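Local coordinates for type IV pilus biogenesis factor PilY1 (Pseudomonas aeruginosa, PDB 3HX6), which primes type IV pilus assembly, supports calcium-dependent twitching motility and host-cell adhesion, and stabilises assembled pili, probably by antagonising PilT-driven retraction, at residues Gln366-Ile371 and Leu436-Asn441; Leu397-Asp402 and Arg410-Ala415; Thr404-Ala409 and Asp497-Gly502; Leu461-Thr466 and Ala476-Tyr481; Tyr481-Tyr486 and Ala518-Glu523. The protein carries 3 engineered substitutions. One frame throughout, in Å; residues are numbered along the deposited sequence.

Overall arrangement
All five contacts gather on or beside one mixed sheet of the C-terminal beta-propeller domain. Contact 1 closes a long loop from strand 367-373 to strand 433-437, and inside it contact 2 zips the hairpin 392-405/408-415. Contact 3 starts at that hairpin's turn and reaches forward to the loop 497-502, so along the chain it crosses contacts 1 and 2. Contact 4, the hairpin 459-466/477-483, lies within the span of contact 3. Contact 5 then joins strand 477-483 to 521-524, sharing Y481 with contact 4 and crossing contact 3. Strand 521-524 bridges the two hairpins, and R413 of contact 2 hydrogen-bonds to both G521 and Y481.

Contact 1: Gln366-Ile371 and Leu436-Asn441; sequences QTLYGI and LDFMVN
Two antiparallel strands pair through T367-L368 and L436-D437 in the large sheet of the beta-propeller domain, where the chain leaves the second strand and turns a corner. L368 and L436 form the hydrogen-bonded pair: L368 N gives to L436 O (2.8 Å) and L436 N to L368 O (2.8 Å), the second lying in the carbonyl plane. T367 and D437 form the non-hydrogen-bonded pair, and their side chains meet on the same face, T367 OG1 being 2.5 Å from D437 OD1. Two further groups join this polar cluster: R389 makes a salt bridge to the same carboxylate oxygen, and Q326 hydrogen-bonds T367 OG1.

F438, centre of an inverse gamma turn, ends the pairing with a nearly straight bond from its N to Q366 O (2.7 Å, 169°). Its CG stands beside its own backbone N (chi1 -71°), which carries the ring back along the first strand: F438 CE2 comes 3.6 Å from T367 C, and Q366 CB sits at the ring's edge. A water joins Q366 N to F438 O at the corner. Farther along the ring, F438 CZ rests 3.6 Å from L368 CB.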
# COMPACT_ATOMS: atom_id res chain seq x y z
N GLN A 366 -17.71 30.89 4.57
CA GLN A 366 -17.41 30.25 3.30
C GLN A 366 -18.21 28.96 3.42
O GLN A 366 -18.64 28.60 4.52
CB GLN A 366 -15.91 29.99 3.15
CG GLN A 366 -15.11 31.27 2.93
CD GLN A 366 -15.72 32.15 1.84
OE1 GLN A 366 -16.00 31.69 0.73
NE2 GLN A 366 -15.92 33.42 2.16
N THR A 367 -18.41 28.25 2.32
CA THR A 367 -19.27 27.09 2.37
C THR A 367 -18.82 25.89 1.55
O THR A 367 -18.10 26.03 0.56
CB THR A 367 -20.68 27.50 1.88
OG1 THR A 367 -21.09 28.70 2.56
CG2 THR A 367 -21.70 26.41 2.12
N LEU A 368 -19.25 24.70 1.98
CA LEU A 368 -18.98 23.46 1.26
C LEU A 368 -20.33 23.06 0.68
O LEU A 368 -21.32 23.00 1.42
CB LEU A 368 -18.50 22.35 2.20
CG LEU A 368 -18.13 21.07 1.44
CD1 LEU A 368 -16.97 21.36 0.48
CD2 LEU A 368 -17.75 19.96 2.43
N TYR A 369 -20.38 22.81 -0.62
CA TYR A 369 -21.62 22.44 -1.28
C TYR A 369 -21.57 21.07 -1.92
O TYR A 369 -20.52 20.61 -2.36
CB TYR A 369 -21.98 23.43 -2.40
CG TYR A 369 -22.24 24.85 -1.94
CD1 TYR A 369 -21.23 25.80 -1.93
CD2 TYR A 369 -23.52 25.24 -1.52
CE1 TYR A 369 -21.47 27.11 -1.52
CE2 TYR A 369 -23.78 26.54 -1.11
CZ TYR A 369 -22.75 27.47 -1.11
OH TYR A 369 -22.99 28.76 -0.70
N GLY A 370 -22.74 20.43 -1.98
CA GLY A 370 -22.89 19.15 -2.63
C GLY A 370 -24.09 19.33 -3.54
O GLY A 370 -25.23 19.33 -3.07
N ILE A 371 -23.85 19.49 -4.84
CA ILE A 371 -24.93 19.71 -5.80
C ILE A 371 -25.16 18.52 -6.73
O ILE A 371 -24.24 17.98 -7.33
CB ILE A 371 -24.64 20.95 -6.68
CG1 ILE A 371 -24.45 22.18 -5.80
CG2 ILE A 371 -25.80 21.16 -7.66
CD1 ILE A 371 -25.65 22.54 -4.94
N LEU A 436 -22.73 23.23 3.78
CA LEU A 436 -22.20 23.30 5.13
C LEU A 436 -21.35 24.56 5.21
O LEU A 436 -20.33 24.64 4.54
CB LEU A 436 -21.33 22.07 5.41
CG LEU A 436 -20.51 22.02 6.71
CD1 LEU A 436 -21.45 21.92 7.90
CD2 LEU A 436 -19.56 20.82 6.69
N ASP A 437 -21.78 25.54 5.99
CA ASP A 437 -21.00 26.76 6.12
C ASP A 437 -19.82 26.43 7.04
O ASP A 437 -19.98 25.74 8.05
CB ASP A 437 -21.83 27.90 6.71
CG ASP A 437 -22.87 28.45 5.73
OD1 ASP A 437 -22.48 28.91 4.64
OD2 ASP A 437 -24.07 28.42 6.05
N PHE A 438 -18.64 26.91 6.67
CA PHE A 438 -17.45 26.66 7.47
C PHE A 438 -17.45 27.57 8.69
O PHE A 438 -16.87 28.66 8.67
CB PHE A 438 -16.19 26.88 6.63
CG PHE A 438 -15.98 25.82 5.58
CD1 PHE A 438 -15.84 24.48 5.95
CD2 PHE A 438 -15.93 26.15 4.24
CE1 PHE A 438 -15.65 23.49 4.99
CE2 PHE A 438 -15.75 25.17 3.26
CZ PHE A 438 -15.60 23.84 3.64
N MET A 439 -18.12 27.12 9.73
CA MET A 439 -18.23 27.86 10.97
C MET A 439 -18.85 26.95 12.02
O MET A 439 -19.76 26.17 11.72
CB MET A 439 -19.11 29.10 10.78
CG MET A 439 -20.57 28.80 10.44
SD MET A 439 -21.51 30.29 10.02
CE MET A 439 -23.19 29.62 9.73
N VAL A 440 -18.36 27.03 13.25
CA VAL A 440 -18.91 26.21 14.31
C VAL A 440 -19.96 27.03 15.07
O VAL A 440 -19.63 27.97 15.77
CB VAL A 440 -17.81 25.73 15.27
CG1 VAL A 440 -16.97 26.90 15.73
CG2 VAL A 440 -18.43 25.02 16.45
N ASN A 441 -21.22 26.66 14.90
CA ASN A 441 -22.33 27.35 15.55
C ASN A 441 -22.35 28.84 15.20
O ASN A 441 -22.46 29.70 16.08
CB ASN A 441 -22.28 27.19 17.07
CG ASN A 441 -23.64 27.42 17.72
OD1 ASN A 441 -24.55 27.96 17.09
ND2 ASN A 441 -23.77 27.01 18.97
O HOH W 1 -16.18 30.42 6.96

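Contact 2: Leu397-Asp402 and Arg410-Ala415; sequences LDLQAD and RTIRIA
Different first torsions bring Q400 and R413 together: Q400 holds CG anti to its N (chi1 177°), whereas R413 holds CG anti to its carbonyl carbon (chi1 -78°), and both chains then run out extended until their ends meet. The guanidinium takes the amide side-on, with R413 NE and R413 NH2 each 2.9 Å from Q400 OE1. That oxygen lies in the guanidinium plane, so two N-H groups converge on one acceptor and limit rotation of the arginine head. The third nitrogen, NH1, turns elsewhere, hydrogen-bonding Y481 OH and forming a salt bridge with E447.

On the other face L399 and I414 lie side by side. I414 has an unstaggered second torsion (chi2 104°), and its CD1 presses to 3.4 Å from L399 CD1, a tight contact. Between the two faces the backbones pair as an antiparallel hairpin, with A401 and I412 exchanging N-H...O bonds. The ladder is broken by a classic beta bulge in which D398 and L399 both face I414: D398 N reaches I414 O at 2.9 Å, while the bond from L399 N to the same oxygen is weak at 3.4 Å. Toward the turn, T411 CG2 packs 3.1 Å from D402 OD1, while its hydroxyl bonds to E523.

In the sheet, strand 408-415 has strand 521-524 as its other neighbour, and strand 392-405 runs parallel to 433-437. Y510 covers the L399, I412 and I414 face; W479 of strand 477-483 meets R413 in a cation-pi contact on the other.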
# COMPACT_ATOMS: atom_id res chain seq x y z
N LEU A 397 -21.64 22.70 11.63
CA LEU A 397 -20.56 22.22 12.47
C LEU A 397 -21.11 22.66 13.82
O LEU A 397 -21.21 23.85 14.10
CB LEU A 397 -19.25 22.93 12.13
CG LEU A 397 -18.69 22.48 10.78
CD1 LEU A 397 -17.35 23.15 10.52
CD2 LEU A 397 -18.53 20.95 10.80
N ASP A 398 -21.51 21.69 14.63
CA ASP A 398 -22.16 21.98 15.90
C ASP A 398 -21.32 22.01 17.15
O ASP A 398 -21.79 22.48 18.19
CB ASP A 398 -23.31 21.00 16.11
CG ASP A 398 -24.33 21.08 15.01
OD1 ASP A 398 -24.45 22.16 14.40
OD2 ASP A 398 -25.01 20.07 14.75
N LEU A 399 -20.09 21.52 17.08
CA LEU A 399 -19.29 21.49 18.28
C LEU A 399 -17.80 21.37 18.01
O LEU A 399 -17.36 20.64 17.13
CB LEU A 399 -19.75 20.32 19.16
CG LEU A 399 -19.17 20.03 20.54
CD1 LEU A 399 -17.75 19.52 20.44
CD2 LEU A 399 -19.24 21.30 21.38
N GLN A 400 -17.03 22.14 18.77
CA GLN A 400 -15.58 22.08 18.70
C GLN A 400 -15.18 21.79 20.13
O GLN A 400 -15.67 22.43 21.05
CB GLN A 400 -14.95 23.40 18.28
CG GLN A 400 -13.42 23.31 18.30
CD GLN A 400 -12.75 24.54 17.75
OE1 GLN A 400 -13.05 24.98 16.64
NE2 GLN A 400 -11.81 25.10 18.51
N ALA A 401 -14.32 20.80 20.31
CA ALA A 401 -13.89 20.46 21.65
C ALA A 401 -12.53 19.82 21.63
O ALA A 401 -12.04 19.38 20.58
CB ALA A 401 -14.90 19.53 22.31
N ASP A 402 -11.91 19.79 22.80
CA ASP A 402 -10.61 19.17 22.98
C ASP A 402 -10.93 17.86 23.67
O ASP A 402 -11.67 17.82 24.66
CB ASP A 402 -9.73 20.05 23.88
CG ASP A 402 -9.07 21.18 23.12
OD1 ASP A 402 -9.68 21.69 22.15
OD2 ASP A 402 -7.95 21.56 23.49
N ARG A 410 -6.48 15.84 20.84
CA ARG A 410 -6.74 16.57 19.60
C ARG A 410 -7.92 17.52 19.80
O ARG A 410 -8.73 17.33 20.71
CB ARG A 410 -7.12 15.62 18.46
CG ARG A 410 -6.07 14.60 18.05
CD ARG A 410 -6.58 13.75 16.91
NE ARG A 410 -5.68 12.64 16.60
CZ ARG A 410 -4.55 12.75 15.92
NH1 ARG A 410 -4.17 13.94 15.45
NH2 ARG A 410 -3.79 11.68 15.71
N THR A 411 -8.01 18.54 18.95
CA THR A 411 -9.14 19.45 19.01
C THR A 411 -9.96 18.98 17.81
O THR A 411 -9.46 18.91 16.68
CB THR A 411 -8.72 20.93 18.84
OG1 THR A 411 -8.22 21.15 17.52
CG2 THR A 411 -7.65 21.30 19.85
N ILE A 412 -11.22 18.64 18.06
CA ILE A 412 -12.07 18.13 17.01
C ILE A 412 -13.35 18.93 16.83
O ILE A 412 -13.67 19.82 17.63
CB ILE A 412 -12.44 16.66 17.29
CG1 ILE A 412 -13.13 16.52 18.64
CG2 ILE A 412 -11.17 15.81 17.33
CD1 ILE A 412 -14.57 16.96 18.68
N ARG A 413 -14.07 18.60 15.77
CA ARG A 413 -15.34 19.24 15.50
C ARG A 413 -16.32 18.15 15.13
O ARG A 413 -15.94 17.13 14.54
CB ARG A 413 -15.20 20.26 14.36
CG ARG A 413 -14.56 21.56 14.80
CD ARG A 413 -14.44 22.56 13.67
NE ARG A 413 -13.83 23.81 14.14
CZ ARG A 413 -13.47 24.81 13.34
NH1 ARG A 413 -13.66 24.71 12.03
NH2 ARG A 413 -12.94 25.91 13.86
N ILE A 414 -17.57 18.35 15.51
CA ILE A 414 -18.63 17.39 15.20
C ILE A 414 -19.63 18.09 14.30
O ILE A 414 -20.00 19.24 14.55
CB ILE A 414 -19.35 16.89 16.48
CG1 ILE A 414 -18.41 15.99 17.29
CG2 ILE A 414 -20.61 16.11 16.11
CD1 ILE A 414 -17.85 16.68 18.50
N ALA A 415 -20.04 17.40 13.25
CA ALA A 415 -20.99 17.94 12.30
C ALA A 415 -22.35 17.30 12.52
O ALA A 415 -22.45 16.22 13.09
CB ALA A 415 -20.51 17.68 10.88

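Contact 3: Thr404-Ala409 and Asp497-Gly502; sequences TFASTA and DLARQG
F405 and L498 make the dense half of this contact, lying side by side and pointing the same way, where the hairpin turn of strands 392-405 and 408-415 rests against the loop 497-502. L498 CD1 stands over the centre of the F405 ring, 4.0 Å from its centroid and 8° off the normal, a CH-pi contact. L498 CB adds a second touch at 3.9 Å from F405 CG. Next to the ring A499 CA comes 3.4 Å from F405 O. At the exposed margin of this tight part the methyls A406 CB and A499 CB are squeezed to 3.4 Å, closer than ordinary van der Waals packing. A406 belongs to the type II' turn from F405 to T408, whose end residues bond to each other through both N-H groups.

The other half is looser and bridged by solvent. T408 and R500 cross at about a right angle: T408 OG1 sits 3.4 Å from R500 CD, and T408 CG2 lies over one face of the guanidinium. A water accepts from S407 N, donates to A499 O (2.7 Å) and bonds to T408 OG1. On the loop side, D497 accepts from Q501 N and G502 N, and Q501 NE2 bonds back to A499 O. Beyond them, Q501 packs on Y63 of the second subunit.

R500 makes weak, long ion pairs with E547 and with E79 of the second subunit. No direct hydrogen bond joins the two segments, which implies that they adhere through apolar packing and a bridging water; just past the turn, R410 NE adds a hydrogen bond to L498 O.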
# COMPACT_ATOMS: atom_id res chain seq x y z
N THR A 404 -9.41 13.41 24.09
CA THR A 404 -8.29 12.49 23.99
C THR A 404 -8.80 11.18 23.40
O THR A 404 -9.84 10.67 23.81
CB THR A 404 -7.67 12.25 25.38
OG1 THR A 404 -7.30 13.51 25.95
CG2 THR A 404 -6.42 11.38 25.27
N PHE A 405 -8.08 10.66 22.41
CA PHE A 405 -8.45 9.43 21.73
C PHE A 405 -7.30 8.48 22.01
O PHE A 405 -6.19 8.65 21.50
CB PHE A 405 -8.62 9.73 20.24
CG PHE A 405 -9.61 10.83 19.99
CD1 PHE A 405 -10.97 10.55 19.90
CD2 PHE A 405 -9.20 12.16 19.94
CE1 PHE A 405 -11.91 11.58 19.78
CE2 PHE A 405 -10.13 13.20 19.82
CZ PHE A 405 -11.48 12.91 19.74
N ALA A 406 -7.58 7.49 22.85
CA ALA A 406 -6.57 6.54 23.31
C ALA A 406 -5.73 7.44 24.21
O ALA A 406 -6.19 7.84 25.29
CB ALA A 406 -5.74 6.01 22.14
N SER A 407 -4.53 7.79 23.78
CA SER A 407 -3.66 8.66 24.56
C SER A 407 -3.44 9.99 23.85
O SER A 407 -2.96 10.96 24.44
CB SER A 407 -2.31 7.99 24.80
OG SER A 407 -2.47 6.71 25.38
N THR A 408 -3.81 10.04 22.57
CA THR A 408 -3.61 11.23 21.76
C THR A 408 -4.67 12.31 21.96
O THR A 408 -5.87 12.06 21.84
CB THR A 408 -3.59 10.86 20.26
OG1 THR A 408 -2.71 9.75 20.06
CG2 THR A 408 -3.09 12.04 19.44
N ALA A 409 -4.22 13.52 22.27
CA ALA A 409 -5.12 14.64 22.47
C ALA A 409 -5.26 15.40 21.15
O ALA A 409 -4.29 15.56 20.42
CB ALA A 409 -4.57 15.57 23.55
N ASP A 497 -8.68 7.50 12.18
CA ASP A 497 -8.10 6.80 13.31
C ASP A 497 -7.39 7.92 14.05
O ASP A 497 -6.23 8.22 13.78
CB ASP A 497 -7.07 5.75 12.88
CG ASP A 497 -6.23 5.26 14.05
OD1 ASP A 497 -6.78 5.15 15.17
OD2 ASP A 497 -5.02 5.00 13.86
N LEU A 498 -8.10 8.56 14.96
CA LEU A 498 -7.54 9.67 15.73
C LEU A 498 -6.72 9.19 16.92
O LEU A 498 -5.98 9.97 17.51
CB LEU A 498 -8.67 10.57 16.23
CG LEU A 498 -9.58 11.17 15.17
CD1 LEU A 498 -10.73 11.91 15.84
CD2 LEU A 498 -8.77 12.12 14.29
N ALA A 499 -6.86 7.92 17.25
CA ALA A 499 -6.18 7.33 18.39
C ALA A 499 -4.83 6.70 18.09
O ALA A 499 -4.26 6.03 18.95
CB ALA A 499 -7.09 6.31 19.04
N ARG A 500 -4.30 6.90 16.89
CA ARG A 500 -3.02 6.32 16.51
C ARG A 500 -3.02 4.81 16.74
O ARG A 500 -2.04 4.25 17.25
CB ARG A 500 -1.88 6.96 17.31
CG ARG A 500 -1.61 8.41 16.99
CD ARG A 500 -0.40 8.92 17.74
NE ARG A 500 -0.13 10.32 17.44
CZ ARG A 500 0.83 11.05 18.01
NH1 ARG A 500 1.62 10.51 18.93
NH2 ARG A 500 0.99 12.31 17.65
N GLN A 501 -4.11 4.15 16.38
CA GLN A 501 -4.24 2.71 16.56
C GLN A 501 -3.72 1.90 15.38
O GLN A 501 -3.36 0.73 15.53
CB GLN A 501 -5.71 2.34 16.80
CG GLN A 501 -6.27 2.85 18.10
CD GLN A 501 -5.50 2.33 19.29
OE1 GLN A 501 -5.50 1.13 19.56
NE2 GLN A 501 -4.84 3.23 20.01
N GLY A 502 -3.67 2.52 14.21
CA GLY A 502 -3.21 1.79 13.03
C GLY A 502 -4.44 1.26 12.32
O GLY A 502 -4.35 0.65 11.26
O HOH W 2 -3.19 7.26 21.10

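Contact 4: Leu461-Thr466 and Ala476-Tyr481; sequences LLQTIT and ASNWTY
Strands L461-T466 and S477-Y481 run antiparallel (163° between their directions, axes 4.6 Å apart) in an unbroken ladder whose hydrogen-bonded pairs are L462 with Y481, T464 with W479 and T466 with S477. The bond from Y481 N to L462 O is short and almost straight (2.7 Å, 174°).

T464 O is gripped twice: W479 N and the side-chain N478 ND2, each 3.2 Å from T464 O, reach it from opposite faces of the carbonyl plane. The N478 side chain thus leans across to the neighbouring strand. Its amide stacks on that of Q463, the planes only 14° apart and Q463 CD 4.2 Å from N478 CG, while I465 CG1 lies alongside N478 ND2. A476 CB then packs on I465 CG1 at the turn end of the hairpin, next to a connecting loop that is not modelled, probably because it is flexible.

The opposite face carries W479 and Y481 beside T464 and L462. T464 places its methyl between its own N and carbonyl carbon, setting CG2 between W479 CB and the edge of the Y481 ring: T464 CG2 lies 3.4 Å from W479 CB and 3.5 Å from Y481 CE1. T464 OG1 bonds to M448 O. Farther down, L462 CG rests 3.9 Å from Y481 CB, the two side chains running obliquely. Y481 OH has its own partners in E447 and R413.

In the wider sheet this hairpin has strand 454-456 beside 459-466 and strand 521-524 beside 477-483. W479 and Y481 extend across 521-524 to meet Q400 and L397 of strand 392-405.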
# COMPACT_ATOMS: atom_id res chain seq x y z
N LEU A 461 -12.91 13.81 1.78
CA LEU A 461 -11.89 14.33 2.67
C LEU A 461 -11.46 15.70 2.19
O LEU A 461 -11.19 15.90 1.01
CB LEU A 461 -10.70 13.37 2.66
CG LEU A 461 -11.06 11.95 3.10
CD1 LEU A 461 -10.01 10.97 2.60
CD2 LEU A 461 -11.19 11.90 4.61
N LEU A 462 -11.41 16.67 3.09
CA LEU A 462 -11.02 18.01 2.72
C LEU A 462 -10.26 18.70 3.84
O LEU A 462 -10.34 18.31 5.00
CB LEU A 462 -12.26 18.85 2.37
CG LEU A 462 -13.29 18.99 3.49
CD1 LEU A 462 -13.92 20.36 3.42
CD2 LEU A 462 -14.35 17.90 3.38
N GLN A 463 -9.52 19.74 3.47
CA GLN A 463 -8.77 20.50 4.44
C GLN A 463 -9.09 21.96 4.23
O GLN A 463 -9.01 22.47 3.11
CB GLN A 463 -7.27 20.29 4.26
CG GLN A 463 -6.43 21.04 5.28
CD GLN A 463 -4.96 21.07 4.90
OE1 GLN A 463 -4.57 21.70 3.92
NE2 GLN A 463 -4.15 20.38 5.68
N THR A 464 -9.44 22.63 5.31
CA THR A 464 -9.76 24.04 5.24
C THR A 464 -8.65 24.86 5.89
O THR A 464 -7.83 24.33 6.64
CB THR A 464 -11.05 24.32 5.98
OG1 THR A 464 -11.45 25.67 5.74
CG2 THR A 464 -10.81 24.14 7.46
N ILE A 465 -8.64 26.15 5.60
CA ILE A 465 -7.65 27.02 6.19
C ILE A 465 -8.35 28.22 6.81
O ILE A 465 -9.30 28.78 6.25
CB ILE A 465 -6.60 27.49 5.14
CG1 ILE A 465 -5.48 28.27 5.84
CG2 ILE A 465 -7.27 28.35 4.07
CD1 ILE A 465 -4.33 28.65 4.94
N THR A 466 -7.89 28.59 8.00
CA THR A 466 -8.46 29.73 8.70
C THR A 466 -7.35 30.71 9.00
O THR A 466 -6.52 30.47 9.88
CB THR A 466 -9.11 29.29 10.03
OG1 THR A 466 -10.14 28.33 9.76
CG2 THR A 466 -9.72 30.50 10.75
N ALA A 476 -2.10 30.87 9.97
CA ALA A 476 -3.41 30.26 9.79
C ALA A 476 -3.47 28.89 10.44
O ALA A 476 -2.43 28.30 10.76
CB ALA A 476 -3.73 30.15 8.31
N SER A 477 -4.68 28.37 10.64
CA SER A 477 -4.86 27.05 11.24
C SER A 477 -5.58 26.16 10.24
O SER A 477 -6.40 26.62 9.45
CB SER A 477 -5.66 27.16 12.54
OG SER A 477 -6.97 27.63 12.31
N ASN A 478 -5.27 24.87 10.28
CA ASN A 478 -5.85 23.92 9.35
C ASN A 478 -6.74 22.87 9.99
O ASN A 478 -6.39 22.26 11.00
CB ASN A 478 -4.75 23.21 8.57
CG ASN A 478 -4.03 24.13 7.61
OD1 ASN A 478 -2.83 24.01 7.41
ND2 ASN A 478 -4.77 25.04 6.99
N TRP A 479 -7.90 22.67 9.37
CA TRP A 479 -8.85 21.67 9.82
C TRP A 479 -9.08 20.66 8.72
O TRP A 479 -9.40 21.02 7.59
CB TRP A 479 -10.18 22.32 10.21
CG TRP A 479 -10.17 22.93 11.56
CD1 TRP A 479 -9.76 24.19 11.89
CD2 TRP A 479 -10.55 22.30 12.78
NE1 TRP A 479 -9.86 24.38 13.24
CE2 TRP A 479 -10.35 23.24 13.82
CE3 TRP A 479 -11.04 21.03 13.11
CZ2 TRP A 479 -10.62 22.95 15.16
CZ3 TRP A 479 -11.32 20.74 14.44
CH2 TRP A 479 -11.11 21.70 15.45
N THR A 480 -8.90 19.38 9.06
CA THR A 480 -9.11 18.29 8.12
C THR A 480 -10.47 17.69 8.43
O THR A 480 -10.77 17.40 9.59
CB THR A 480 -8.04 17.19 8.29
OG1 THR A 480 -6.75 17.74 8.03
CG2 THR A 480 -8.31 16.04 7.33
N TYR A 481 -11.30 17.53 7.41
CA TYR A 481 -12.64 16.97 7.60
C TYR A 481 -12.86 15.70 6.80
O TYR A 481 -12.28 15.51 5.73
CB TYR A 481 -13.72 17.97 7.19
CG TYR A 481 -13.77 19.27 7.97
CD1 TYR A 481 -13.08 20.40 7.53
CD2 TYR A 481 -14.53 19.37 9.14
CE1 TYR A 481 -13.15 21.61 8.23
CE2 TYR A 481 -14.60 20.57 9.85
CZ TYR A 481 -13.92 21.69 9.39
OH TYR A 481 -13.99 22.87 10.08
O HOH W 3 -5.34 19.73 7.83

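Contact 5: Tyr481-Tyr486 and Ala518-Glu523; sequences YGLDPY and AVSGTE
The Y481 ring slants across the backbone of S520 and G521, with Y481 CD2 3.6 Å from G521 CA and 3.7 Å from S520 O. Because G521 has no side chain, the ring can settle this close to the strand. A second ring, that of Y486, has P485 CG 4.1 Å above the centre of one face but lies away from 518-523.

The pairing between the strands is brief. Y481 and G521 form one antiparallel non-hydrogen-bonded pair, and beside it G482 N donates to S520 O (2.7 Å, 160°) in the plane of that carbonyl. The same oxygen receives a CA-H contact from Y481 CA at 3.1 Å. S520 holds OG beside its own N (chi1 -65°), anti to the carbonyl carbon, and this torsion places the hydroxyl for a water bridge to G482 O. S520 CB meets L483 CD2 at 3.7 Å, a small apolar touch next to the water bridge.

S520 and G521 together face R413 as a classic beta bulge, where strand 521-524 starts. From there this strand lies between two neighbours: T522 bonds to T480 of strand 477-483 on one edge, and E523 to T411 of strand 408-415 on the other. Strand 477-483 continues the sheet to 459-466 through L483 and V460. V519, just ahead of the bulge, packs on I412, F405 and L498.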
# COMPACT_ATOMS: atom_id res chain seq x y z
N TYR A 481 -11.30 17.53 7.41
CA TYR A 481 -12.64 16.97 7.60
C TYR A 481 -12.86 15.70 6.80
O TYR A 481 -12.28 15.51 5.73
CB TYR A 481 -13.72 17.97 7.19
CG TYR A 481 -13.77 19.27 7.97
CD1 TYR A 481 -13.08 20.40 7.53
CD2 TYR A 481 -14.53 19.37 9.14
CE1 TYR A 481 -13.15 21.61 8.23
CE2 TYR A 481 -14.60 20.57 9.85
CZ TYR A 481 -13.92 21.69 9.39
OH TYR A 481 -13.99 22.87 10.08
N GLY A 482 -13.72 14.84 7.32
CA GLY A 482 -14.09 13.61 6.65
C GLY A 482 -15.60 13.64 6.74
O GLY A 482 -16.16 13.42 7.82
N LEU A 483 -16.28 13.92 5.63
CA LEU A 483 -17.73 14.02 5.66
C LEU A 483 -18.43 13.03 4.73
O LEU A 483 -17.81 12.45 3.84
CB LEU A 483 -18.17 15.45 5.27
CG LEU A 483 -17.66 16.59 6.16
CD1 LEU A 483 -17.95 17.93 5.52
CD2 LEU A 483 -18.31 16.51 7.54
N ASP A 484 -19.72 12.84 4.97
CA ASP A 484 -20.53 11.96 4.14
C ASP A 484 -20.82 12.75 2.87
O ASP A 484 -21.50 13.77 2.91
CB ASP A 484 -21.83 11.60 4.86
CG ASP A 484 -22.81 10.86 3.97
OD1 ASP A 484 -22.42 10.34 2.90
OD2 ASP A 484 -24.00 10.80 4.35
N PRO A 485 -20.30 12.30 1.72
CA PRO A 485 -20.54 13.01 0.46
C PRO A 485 -22.00 13.08 0.05
O PRO A 485 -22.39 13.99 -0.68
CB PRO A 485 -19.70 12.22 -0.54
CG PRO A 485 -19.74 10.82 0.01
CD PRO A 485 -19.53 11.06 1.49
N TYR A 486 -22.80 12.13 0.52
CA TYR A 486 -24.22 12.06 0.19
C TYR A 486 -25.08 13.03 0.98
O TYR A 486 -26.25 13.24 0.63
CB TYR A 486 -24.74 10.64 0.43
CG TYR A 486 -23.91 9.55 -0.20
CD1 TYR A 486 -23.55 8.42 0.52
CD2 TYR A 486 -23.49 9.65 -1.53
CE1 TYR A 486 -22.80 7.40 -0.06
CE2 TYR A 486 -22.75 8.64 -2.12
CZ TYR A 486 -22.41 7.52 -1.39
OH TYR A 486 -21.68 6.51 -1.99
N ALA A 518 -19.15 9.76 15.20
CA ALA A 518 -17.92 9.81 14.43
C ALA A 518 -17.46 11.26 14.45
O ALA A 518 -18.28 12.18 14.43
CB ALA A 518 -18.18 9.36 13.00
N VAL A 519 -16.15 11.47 14.51
CA VAL A 519 -15.60 12.82 14.51
C VAL A 519 -15.47 13.22 13.04
O VAL A 519 -14.88 12.49 12.25
CB VAL A 519 -14.20 12.86 15.17
CG1 VAL A 519 -13.50 14.19 14.87
CG2 VAL A 519 -14.35 12.66 16.68
N SER A 520 -16.03 14.37 12.67
CA SER A 520 -15.96 14.80 11.28
C SER A 520 -14.78 15.69 10.97
O SER A 520 -14.31 15.73 9.84
CB SER A 520 -17.26 15.51 10.89
OG SER A 520 -18.35 14.61 10.95
N GLY A 521 -14.29 16.40 11.98
CA GLY A 521 -13.17 17.29 11.75
C GLY A 521 -12.16 17.30 12.88
O GLY A 521 -12.50 17.08 14.04
N THR A 522 -10.90 17.53 12.52
CA THR A 522 -9.82 17.60 13.49
C THR A 522 -8.77 18.60 13.00
O THR A 522 -8.44 18.65 11.81
CB THR A 522 -9.15 16.22 13.72
OG1 THR A 522 -8.14 16.34 14.72
CG2 THR A 522 -8.53 15.70 12.44
N GLU A 523 -8.26 19.39 13.94
CA GLU A 523 -7.26 20.41 13.66
C GLU A 523 -5.88 19.77 13.50
O GLU A 523 -5.47 18.98 14.34
CB GLU A 523 -7.26 21.42 14.81
CG GLU A 523 -6.29 22.58 14.68
CD GLU A 523 -6.42 23.57 15.83
OE1 GLU A 523 -6.31 23.14 17.00
OE2 GLU A 523 -6.64 24.76 15.56
O HOH W 4 -17.80 12.16 9.53